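Local coordinates for protein walker-Type ATPase (Pyrococcus abyssi, PDB 2QEN) that probably binds and hydrolyses ATP through a P-loop ATPase domain, which here holds ADP and magnesium, though its biological role is unknown, at residues Glu26-Tyr31 with Leu127-Val132; Ser46-Phe51 with Ile131-Glu136; Ile58-Arg63 with Ile78-Ser83. The protein carries 1 engineered substitution. One frame throughout, in Å; residues are numbered along the deposited sequence.

Contact 1 (Glu26-Tyr31 with Leu127-Val132)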
loop_
_atom_site.group_PDB
_atom_site.type_symbol
_atom_site.label_atom_id
_atom_site.label_comp_id
_atom_site.label_asym_id
_atom_site.label_seq_id
_atom_site.Cartn_x
_atom_site.Cartn_y
_atom_site.Cartn_z
ATOM N N GLU A 26 -2.417 -18.845 -0.489
ATOM C CA GLU A 26 -1.293 -19.765 -0.642
ATOM C C GLU A 26 -0.086 -19.333 0.198
ATOM O O GLU A 26 0.548 -20.157 0.852
ATOM C CB GLU A 26 -0.914 -19.927 -2.122
ATOM C CG GLU A 26 -1.953 -20.691 -2.958
ATOM C CD GLU A 26 -1.605 -20.814 -4.461
ATOM O OE1 GLU A 26 -0.740 -20.060 -4.954
ATOM O OE2 GLU A 26 -2.209 -21.675 -5.151
ATOM N N SER A 27 0.208 -18.037 0.207
ATOM C CA SER A 27 1.342 -17.539 0.966
ATOM C C SER A 27 1.167 -17.726 2.475
ATOM O O SER A 27 2.103 -18.131 3.176
ATOM C CB SER A 27 1.622 -16.075 0.644
ATOM O OG SER A 27 2.816 -15.681 1.290
ATOM N N LEU A 28 -0.034 -17.428 2.965
ATOM C CA LEU A 28 -0.376 -17.687 4.366
ATOM C C LEU A 28 -0.190 -19.159 4.737
ATOM O O LEU A 28 0.397 -19.459 5.783
ATOM C CB LEU A 28 -1.780 -17.194 4.697
ATOM C CG LEU A 28 -1.806 -15.778 5.278
ATOM C CD1 LEU A 28 -1.627 -14.699 4.205
ATOM C CD2 LEU A 28 -3.080 -15.550 6.064
ATOM N N GLU A 29 -0.637 -20.063 3.859
ATOM C CA GLU A 29 -0.434 -21.513 4.036
ATOM C C GLU A 29 1.029 -21.910 4.147
ATOM O O GLU A 29 1.359 -22.864 4.845
ATOM C CB GLU A 29 -1.052 -22.309 2.885
ATOM C CG GLU A 29 -2.565 -22.353 2.903
ATOM C CD GLU A 29 -3.176 -22.826 1.594
ATOM O OE1 GLU A 29 -2.487 -23.537 0.816
ATOM O OE2 GLU A 29 -4.358 -22.482 1.349
ATOM N N ASN A 30 1.904 -21.183 3.457
ATOM C CA ASN A 30 3.307 -21.591 3.342
ATOM C C ASN A 30 4.298 -20.916 4.307
ATOM O O ASN A 30 5.333 -21.492 4.617
ATOM C CB ASN A 30 3.776 -21.436 1.888
ATOM C CG ASN A 30 3.111 -22.436 0.942
ATOM O OD1 ASN A 30 2.645 -23.492 1.360
ATOM N ND2 ASN A 30 3.074 -22.099 -0.339
ATOM N N TYR A 31 3.967 -19.710 4.770
ATOM C CA TYR A 31 4.870 -18.870 5.559
ATOM C C TYR A 31 4.110 -18.187 6.684
ATOM O O TYR A 31 2.963 -17.800 6.495
ATOM C CB TYR A 31 5.525 -17.780 4.681
ATOM C CG TYR A 31 6.244 -18.314 3.462
ATOM C CD1 TYR A 31 7.517 -18.878 3.568
ATOM C CD2 TYR A 31 5.635 -18.284 2.208
ATOM C CE1 TYR A 31 8.169 -19.389 2.448
ATOM C CE2 TYR A 31 6.275 -18.785 1.083
ATOM C CZ TYR A 31 7.541 -19.329 1.206
ATOM O OH TYR A 31 8.172 -19.829 0.090
ATOM N N LEU A 127 -9.767 -20.739 16.344
ATOM C CA LEU A 127 -10.254 -20.462 14.998
ATOM C C LEU A 127 -9.541 -21.280 13.924
ATOM O O LEU A 127 -10.108 -21.554 12.860
ATOM C CB LEU A 127 -10.096 -18.964 14.679
ATOM C CG LEU A 127 -10.955 -17.969 15.464
ATOM C CD1 LEU A 127 -10.260 -16.620 15.586
ATOM C CD2 LEU A 127 -12.286 -17.816 14.789
ATOM N N GLY A 128 -8.299 -21.665 14.207
ATOM C CA GLY A 128 -7.423 -22.261 13.204
ATOM C C GLY A 128 -6.236 -21.349 12.988
ATOM O O GLY A 128 -5.081 -21.777 13.106
ATOM N N GLU A 129 -6.546 -20.074 12.747
ATOM C CA GLU A 129 -5.587 -19.046 12.370
ATOM C C GLU A 129 -6.173 -17.680 12.707
ATOM O O GLU A 129 -7.374 -17.449 12.499
ATOM C CB GLU A 129 -5.419 -19.092 10.852
ATOM C CG GLU A 129 -4.113 -18.625 10.328
ATOM C CD GLU A 129 -3.818 -19.254 8.996
ATOM O OE1 GLU A 129 -4.374 -18.794 7.980
ATOM O OE2 GLU A 129 -3.019 -20.217 8.965
ATOM N N PHE A 130 -5.324 -16.778 13.199
ATOM C CA PHE A 130 -5.678 -15.365 13.316
ATOM C C PHE A 130 -4.678 -14.482 12.548
ATOM O O PHE A 130 -3.459 -14.668 12.662
ATOM C CB PHE A 130 -5.811 -14.939 14.786
ATOM C CG PHE A 130 -6.413 -13.577 14.967
ATOM C CD1 PHE A 130 -7.782 -13.411 15.000
ATOM C CD2 PHE A 130 -5.593 -12.442 15.083
ATOM C CE1 PHE A 130 -8.339 -12.139 15.146
ATOM C CE2 PHE A 130 -6.145 -11.169 15.241
ATOM C CZ PHE A 130 -7.525 -11.021 15.284
ATOM N N ILE A 131 -5.196 -13.530 11.769
ATOM C CA ILE A 131 -4.343 -12.640 10.981
ATOM C C ILE A 131 -4.174 -11.248 11.609
ATOM O O ILE A 131 -5.150 -10.595 11.978
ATOM C CB ILE A 131 -4.825 -12.504 9.498
ATOM C CG1 ILE A 131 -4.926 -13.882 8.820
ATOM C CG2 ILE A 131 -3.899 -11.546 8.678
ATOM C CD1 ILE A 131 -6.008 -13.946 7.728
ATOM N N VAL A 132 -2.920 -10.809 11.723
ATOM C CA VAL A 132 -2.618 -9.417 12.050
ATOM C C VAL A 132 -1.967 -8.798 10.835
ATOM O O VAL A 132 -0.918 -9.251 10.398
ATOM C CB VAL A 132 -1.677 -9.264 13.280
ATOM C CG1 VAL A 132 -1.435 -7.766 13.589
ATOM C CG2 VAL A 132 -2.260 -9.967 14.480
#
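L28 meets I131 where helix 18-30 packs on one face of the central parallel β-sheet of the P-loop NTPase fold. The evidence is one methyl: CD2 of L28 lies 3.7 Å from CG1 of I131 and equally 3.7 Å from its CD1, so it rests against the outer half of the isoleucine. The two side chains cross at about a right angle. L28 aims CD2 this way with a chi1 of -94°, away from a staggered position. In I131, CG1 lies opposite the carbonyl carbon and beside the backbone N (chi1 -56°), which sends the ethyl branch off the sheet toward the helix. The CA atoms of L28 and I131 stay 9.2 Å apart, so side chains alone span the gap and no hydrogen bond crosses it. I168 of the neighbouring strand 165-171 touches both side chains, and F51 and L52 of helix 44-54 touch I131 as well. The neighbours of I131 in the strand, F130 and V132, instead pack on helix 113-127, which lies on the opposite face. E129 adds a second, partly exposed touch, its extended chain reaching toward the helix. K166 ties both sides together, since its NZ forms a salt bridge with OE2 of E129 and a hydrogen bond with the carbonyl O of L28. The other carboxylate oxygen, OE1 of E129, lies 4.0 Å from CD2 of L28, at van der Waals range.

Contact 2 (Ser46-Phe51 with Ile131-Glu136). With ADP (adenosine-5'-diphosphate), chain C.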
loop_
_atom_site.group_PDB
_atom_site.type_symbol
_atom_site.label_atom_id
_atom_site.label_comp_id
_atom_site.label_asym_id
_atom_site.label_seq_id
_atom_site.Cartn_x
_atom_site.Cartn_y
_atom_site.Cartn_z
ATOM N N SER A 46 -7.594 -2.495 -0.452
ATOM C CA SER A 46 -8.895 -3.009 -0.861
ATOM C C SER A 46 -8.925 -4.527 -0.885
ATOM O O SER A 46 -9.844 -5.121 -0.346
ATOM C CB SER A 46 -9.277 -2.452 -2.237
ATOM O OG SER A 46 -9.223 -1.035 -2.199
ATOM N N LEU A 47 -7.911 -5.138 -1.513
ATOM C CA LEU A 47 -7.759 -6.589 -1.547
ATOM C C LEU A 47 -7.639 -7.150 -0.128
ATOM O O LEU A 47 -8.288 -8.133 0.204
ATOM C CB LEU A 47 -6.538 -6.984 -2.391
ATOM C CG LEU A 47 -6.217 -8.480 -2.502
ATOM C CD1 LEU A 47 -7.284 -9.232 -3.351
ATOM C CD2 LEU A 47 -4.814 -8.697 -3.065
ATOM N N LEU A 48 -6.827 -6.498 0.703
ATOM C CA LEU A 48 -6.631 -6.910 2.093
ATOM C C LEU A 48 -7.907 -6.830 2.944
ATOM O O LEU A 48 -8.196 -7.775 3.686
ATOM C CB LEU A 48 -5.477 -6.132 2.747
ATOM C CG LEU A 48 -5.052 -6.589 4.146
ATOM C CD1 LEU A 48 -4.702 -8.097 4.186
ATOM C CD2 LEU A 48 -3.899 -5.734 4.650
ATOM N N ARG A 49 -8.668 -5.736 2.837
ATOM C CA ARG A 49 -9.946 -5.626 3.552
ATOM C C ARG A 49 -10.970 -6.693 3.152
ATOM O O ARG A 49 -11.652 -7.254 4.017
ATOM C CB ARG A 49 -10.577 -4.234 3.379
ATOM C CG ARG A 49 -9.933 -3.129 4.228
ATOM C CD ARG A 49 -10.766 -1.855 4.230
ATOM N NE ARG A 49 -10.794 -1.248 2.901
ATOM C CZ ARG A 49 -9.933 -0.342 2.459
ATOM N NH1 ARG A 49 -8.950 0.104 3.235
ATOM N NH2 ARG A 49 -10.051 0.115 1.222
ATOM N N ALA A 50 -11.077 -6.956 1.847
ATOM C CA ALA A 50 -11.930 -8.020 1.313
ATOM C C ALA A 50 -11.503 -9.408 1.832
ATOM O O ALA A 50 -12.335 -10.216 2.213
ATOM C CB ALA A 50 -11.903 -7.994 -0.209
ATOM N N PHE A 51 -10.196 -9.648 1.855
ATOM C CA PHE A 51 -9.603 -10.890 2.364
ATOM C C PHE A 51 -9.916 -11.103 3.850
ATOM O O PHE A 51 -10.279 -12.205 4.260
ATOM C CB PHE A 51 -8.082 -10.823 2.158
ATOM C CG PHE A 51 -7.363 -12.129 2.349
ATOM C CD1 PHE A 51 -7.350 -13.083 1.342
ATOM C CD2 PHE A 51 -6.645 -12.379 3.526
ATOM C CE1 PHE A 51 -6.657 -14.259 1.497
ATOM C CE2 PHE A 51 -5.949 -13.564 3.693
ATOM C CZ PHE A 51 -5.958 -14.515 2.679
ATOM N N ILE A 131 -5.196 -13.530 11.769
ATOM C CA ILE A 131 -4.343 -12.640 10.981
ATOM C C ILE A 131 -4.174 -11.248 11.609
ATOM O O ILE A 131 -5.150 -10.595 11.978
ATOM C CB ILE A 131 -4.825 -12.504 9.498
ATOM C CG1 ILE A 131 -4.926 -13.882 8.820
ATOM C CG2 ILE A 131 -3.899 -11.546 8.678
ATOM C CD1 ILE A 131 -6.008 -13.946 7.728
ATOM N N VAL A 132 -2.920 -10.809 11.723
ATOM C CA VAL A 132 -2.618 -9.417 12.050
ATOM C C VAL A 132 -1.967 -8.798 10.835
ATOM O O VAL A 132 -0.918 -9.251 10.398
ATOM C CB VAL A 132 -1.677 -9.264 13.280
ATOM C CG1 VAL A 132 -1.435 -7.766 13.589
ATOM C CG2 VAL A 132 -2.260 -9.967 14.480
ATOM N N ALA A 133 -2.619 -7.785 10.267
ATOM C CA ALA A 133 -2.106 -7.095 9.082
ATOM C C ALA A 133 -1.685 -5.658 9.373
ATOM O O ALA A 133 -2.418 -4.886 9.985
ATOM C CB ALA A 133 -3.115 -7.138 7.959
ATOM N N PHE A 134 -0.480 -5.326 8.935
ATOM C CA PHE A 134 0.060 -3.984 9.049
ATOM C C PHE A 134 0.078 -3.339 7.655
ATOM O O PHE A 134 0.847 -3.730 6.778
ATOM C CB PHE A 134 1.467 -4.031 9.663
ATOM C CG PHE A 134 1.498 -4.496 11.104
ATOM C CD1 PHE A 134 1.603 -5.853 11.415
ATOM C CD2 PHE A 134 1.432 -3.578 12.150
ATOM C CE1 PHE A 134 1.634 -6.293 12.731
ATOM C CE2 PHE A 134 1.469 -4.009 13.498
ATOM C CZ PHE A 134 1.570 -5.366 13.785
ATOM N N ASP A 135 -0.788 -2.356 7.456
ATOM C CA ASP A 135 -0.882 -1.676 6.175
ATOM C C ASP A 135 0.155 -0.581 6.109
ATOM O O ASP A 135 0.209 0.274 6.991
ATOM C CB ASP A 135 -2.289 -1.095 5.967
ATOM C CG ASP A 135 -2.748 -1.180 4.514
ATOM O OD1 ASP A 135 -1.928 -1.546 3.610
ATOM O OD2 ASP A 135 -3.946 -0.905 4.280
ATOM N N GLU A 136 0.994 -0.631 5.073
ATOM C CA GLU A 136 2.117 0.302 4.891
ATOM C C GLU A 136 3.084 0.209 6.075
ATOM O O GLU A 136 3.440 1.218 6.713
ATOM C CB GLU A 136 1.638 1.750 4.653
ATOM C CG GLU A 136 0.677 1.968 3.462
ATOM C CD GLU A 136 1.299 1.757 2.079
ATOM O OE1 GLU A 136 2.544 1.713 1.955
ATOM O OE2 GLU A 136 0.525 1.639 1.094
HETATM P PB ADP C . -3.312 0.845 -2.264
HETATM O O1B ADP C . -2.654 -0.187 -3.148
HETATM O O2B ADP C . -3.626 0.300 -0.888
HETATM O O3B ADP C . -2.638 2.190 -2.212
HETATM P PA ADP C . -6.258 1.006 -2.468
HETATM O O1A ADP C . -6.627 -0.405 -2.094
HETATM O O2A ADP C . -6.559 2.136 -1.534
HETATM O O3A ADP C . -4.717 1.112 -3.001
HETATM O "O5'" ADP C . -7.004 1.262 -3.880
HETATM C "C5'" ADP C . -7.192 2.564 -4.443
HETATM C "C4'" ADP C . -8.675 2.716 -4.804
HETATM O "O4'" ADP C . -8.964 2.040 -6.043
HETATM C "C3'" ADP C . -9.656 2.098 -3.808
HETATM O "O3'" ADP C . -10.100 3.027 -2.826
HETATM C "C2'" ADP C . -10.831 1.732 -4.658
HETATM O "O2'" ADP C . -11.437 2.969 -5.022
HETATM C "C1'" ADP C . -10.195 1.316 -5.950
HETATM N N9 ADP C . -9.893 -0.119 -6.151
HETATM C C8 ADP C . -8.696 -0.695 -5.935
HETATM N N7 ADP C . -8.709 -2.002 -6.291
HETATM C C5 ADP C . -9.944 -2.279 -6.747
HETATM C C6 ADP C . -10.644 -3.466 -7.280
HETATM N N6 ADP C . -10.007 -4.653 -7.403
HETATM N N1 ADP C . -11.943 -3.324 -7.648
HETATM C C2 ADP C . -12.589 -2.160 -7.520
HETATM N N3 ADP C . -12.012 -1.031 -7.067
HETATM C C4 ADP C . -10.719 -1.028 -6.664
#
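This is a buried, wholly apolar helix-on-sheet contact: helix 44-54, whose first residues, K44 and S45, belong to the P-loop, lies against strand 130-135 in the core of the ATPase domain. Two points carry it, one helical turn apart. CD2 of L48 rests 3.7 Å from CB of A133, and here the backbones come nearest, 8.3 Å between the CA atoms of L48 and A133, consistent with the small side chain of A133. Farther along, CE2 of F51 comes 4.1 Å from CD1 of I131, the ring crossing the isoleucine at about a right angle. Both helix side chains swing CG away from their backbone N (chi1 -173° in L48, -167° in F51), which directs them down to the strand. At the other end of the segment S46 grips one α-phosphate oxygen twice: its N donates to O1A of ADP over 2.8 Å at 158°, and its OG donates to the same O1A over 2.7 Å. The strand ends at D135, with E136 just beyond it; both belong to a magnesium site of this protein, consistent with a Walker B motif. Packing without polar bonds between the segments thus probably helps set the spacing of the phosphate-binding and metal-site ends.

Contact 3 (Ile58-Arg63 with Ile78-Ser83)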
loop_
_atom_site.group_PDB
_atom_site.type_symbol
_atom_site.label_atom_id
_atom_site.label_comp_id
_atom_site.label_asym_id
_atom_site.label_seq_id
_atom_site.Cartn_x
_atom_site.Cartn_y
_atom_site.Cartn_z
ATOM N N ILE A 58 -7.177 -8.521 11.896
ATOM C CA ILE A 58 -7.238 -7.075 12.082
ATOM C C ILE A 58 -6.270 -6.347 11.148
ATOM O O ILE A 58 -5.206 -6.870 10.790
ATOM C CB ILE A 58 -6.967 -6.654 13.560
ATOM C CG1 ILE A 58 -5.672 -7.291 14.080
ATOM C CG2 ILE A 58 -8.171 -6.982 14.423
ATOM C CD1 ILE A 58 -5.379 -6.991 15.551
ATOM N N LEU A 59 -6.661 -5.146 10.742
ATOM C CA LEU A 59 -5.841 -4.323 9.861
ATOM C C LEU A 59 -5.421 -3.066 10.618
ATOM O O LEU A 59 -6.267 -2.272 11.054
ATOM C CB LEU A 59 -6.595 -3.986 8.553
ATOM C CG LEU A 59 -5.926 -3.158 7.438
ATOM C CD1 LEU A 59 -4.554 -3.686 7.165
ATOM C CD2 LEU A 59 -6.740 -3.202 6.119
ATOM N N ILE A 60 -4.108 -2.908 10.780
ATOM C CA ILE A 60 -3.538 -1.719 11.414
ATOM C C ILE A 60 -2.930 -0.798 10.354
ATOM O O ILE A 60 -1.991 -1.180 9.665
ATOM C CB ILE A 60 -2.478 -2.097 12.462
ATOM C CG1 ILE A 60 -3.110 -2.978 13.549
ATOM C CG2 ILE A 60 -1.864 -0.832 13.111
ATOM C CD1 ILE A 60 -2.197 -4.020 14.074
ATOM N N ASP A 61 -3.479 0.412 10.244
ATOM C CA ASP A 61 -2.997 1.437 9.320
ATOM C C ASP A 61 -1.798 2.182 9.936
ATOM O O ASP A 61 -1.961 3.092 10.759
ATOM C CB ASP A 61 -4.127 2.417 8.962
ATOM C CG ASP A 61 -3.793 3.291 7.742
ATOM O OD1 ASP A 61 -2.599 3.600 7.511
ATOM O OD2 ASP A 61 -4.729 3.670 7.005
ATOM N N CYS A 62 -0.601 1.762 9.522
ATOM C CA CYS A 62 0.665 2.290 10.026
ATOM C C CYS A 62 0.927 3.730 9.584
ATOM O O CYS A 62 1.559 4.498 10.315
ATOM C CB CYS A 62 1.820 1.378 9.601
ATOM S SG CYS A 62 1.638 -0.323 10.211
ATOM N N ARG A 63 0.448 4.096 8.394
ATOM C CA ARG A 63 0.573 5.472 7.927
ATOM C C ARG A 63 -0.260 6.436 8.789
ATOM O O ARG A 63 0.241 7.483 9.222
ATOM C CB ARG A 63 0.214 5.585 6.435
ATOM C CG ARG A 63 0.201 7.021 5.914
ATOM C CD ARG A 63 0.839 7.092 4.551
ATOM N NE ARG A 63 0.460 8.275 3.777
ATOM C CZ ARG A 63 0.996 9.491 3.904
ATOM N NH1 ARG A 63 1.931 9.741 4.820
ATOM N NH2 ARG A 63 0.568 10.468 3.116
ATOM N N ILE A 78 -0.553 -0.100 20.744
ATOM C CA ILE A 78 -1.387 -1.017 21.534
ATOM C C ILE A 78 -2.855 -0.544 21.595
ATOM O O ILE A 78 -3.777 -1.349 21.402
ATOM C CB ILE A 78 -0.762 -1.342 22.917
ATOM C CG1 ILE A 78 0.577 -2.070 22.692
ATOM C CG2 ILE A 78 -1.713 -2.201 23.749
ATOM C CD1 ILE A 78 1.308 -2.471 23.925
ATOM N N LYS A 79 -3.053 0.755 21.804
ATOM C CA LYS A 79 -4.395 1.349 21.801
ATOM C C LYS A 79 -5.122 1.107 20.460
ATOM O O LYS A 79 -6.336 0.863 20.448
ATOM C CB LYS A 79 -4.340 2.855 22.140
ATOM C CG LYS A 79 -5.703 3.492 22.452
ATOM C CD LYS A 79 -5.592 5.002 22.749
ATOM C CE LYS A 79 -6.964 5.694 22.689
ATOM N NZ LYS A 79 -6.916 7.172 22.988
ATOM N N GLU A 80 -4.374 1.173 19.352
ATOM C CA GLU A 80 -4.900 0.878 17.997
ATOM C C GLU A 80 -5.251 -0.609 17.774
ATOM O O GLU A 80 -6.268 -0.921 17.168
ATOM C CB GLU A 80 -3.949 1.397 16.902
ATOM C CG GLU A 80 -4.475 1.281 15.467
ATOM C CD GLU A 80 -5.650 2.213 15.149
ATOM O OE1 GLU A 80 -5.791 3.285 15.794
ATOM O OE2 GLU A 80 -6.431 1.877 14.225
ATOM N N LEU A 81 -4.412 -1.518 18.253
ATOM C CA LEU A 81 -4.770 -2.947 18.293
ATOM C C LEU A 81 -6.068 -3.194 19.070
ATOM O O LEU A 81 -6.928 -3.955 18.622
ATOM C CB LEU A 81 -3.649 -3.774 18.912
ATOM C CG LEU A 81 -2.405 -4.053 18.071
ATOM C CD1 LEU A 81 -1.180 -4.276 18.958
ATOM C CD2 LEU A 81 -2.638 -5.256 17.175
ATOM N N GLN A 82 -6.194 -2.540 20.225
ATOM C CA GLN A 82 -7.387 -2.634 21.057
ATOM C C GLN A 82 -8.647 -2.151 20.345
ATOM O O GLN A 82 -9.670 -2.843 20.358
ATOM C CB GLN A 82 -7.201 -1.846 22.355
ATOM C CG GLN A 82 -6.293 -2.519 23.384
ATOM C CD GLN A 82 -6.040 -1.639 24.595
ATOM O OE1 GLN A 82 -5.860 -0.427 24.475
ATOM N NE2 GLN A 82 -6.031 -2.246 25.769
ATOM N N SER A 83 -8.575 -0.972 19.725
ATOM C CA SER A 83 -9.752 -0.377 19.094
ATOM C C SER A 83 -10.127 -1.054 17.774
ATOM O O SER A 83 -11.284 -1.037 17.382
ATOM C CB SER A 83 -9.589 1.137 18.912
ATOM O OG SER A 83 -8.574 1.441 17.970
#
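I60 reaches helix 74-84 with both of its branches, against E80 and L81. Its CB is the fork, still 4.9 Å from CG of E80. From there CG2, lying opposite the backbone N, runs toward the glutamate and stops 4.1 Å from that same E80 CG; the two side chains slide past each other in opposite directions, and only the aliphatic part of E80 takes part. The other branch starts at CG1, 4.3 Å from CD2 of L81, and ends at CD1, which presses on CD2 of L81 at 3.4 Å. That is tighter than usual for two carbons, and it goes with a chi2 of 145° in I60, short of fully extended. CD1 of I60 also meets CG1 of V132 in the adjacent strand, 3.9 Å away. The contact belongs to the β-α-β crossover of the P-loop NTPase fold that leaves edge strand 57-61 and returns in parallel strand 130-135 beside it, passing through helices 62-67, 74-84, 88-95 and 113-127. Helix 74-84 runs back across the sheet: the short segments 58-61 and 78-83 approach to 8.9 Å between axes, with 142° between their directions. Two residues before I60, and so on the same side of the strand, I58 adds a second tip. Its CG1 takes the crowded position between the backbone N and the carbonyl carbon (chi1 51°), carrying CD1 to 3.6 Å from CD2 of L81. One leucine methyl therefore touches the ends of two isoleucines, while V116 and F117 of helix 113-127 also pack on L81. At the end of the strand, D61 is the N-cap of helix 62-67, its OD1 accepting a hydrogen bond from N of E64.

Contacts 1 and 2 share strand 130-135 and one face of the sheet, where I131 receives both helices; the helices also meet directly, CD2 of L28 lying 4.2 Å from CE2 of F51. Contact 3 lies on the opposite face, over edge strand 57-61, which joins strand 130-135 through probable backbone hydrogen bonds such as A133 O to I60 N, 2.7 Å. All three are buried and meet mainly through aliphatic or aromatic carbons. Contact 2, nearest the centre of the chain, is wholly buried and runs to the nucleotide. Contacts 1 and 3, farther out, each add a partly exposed glutamate: E129 is salt-bridged, whereas E80 contributes its methylene carbon.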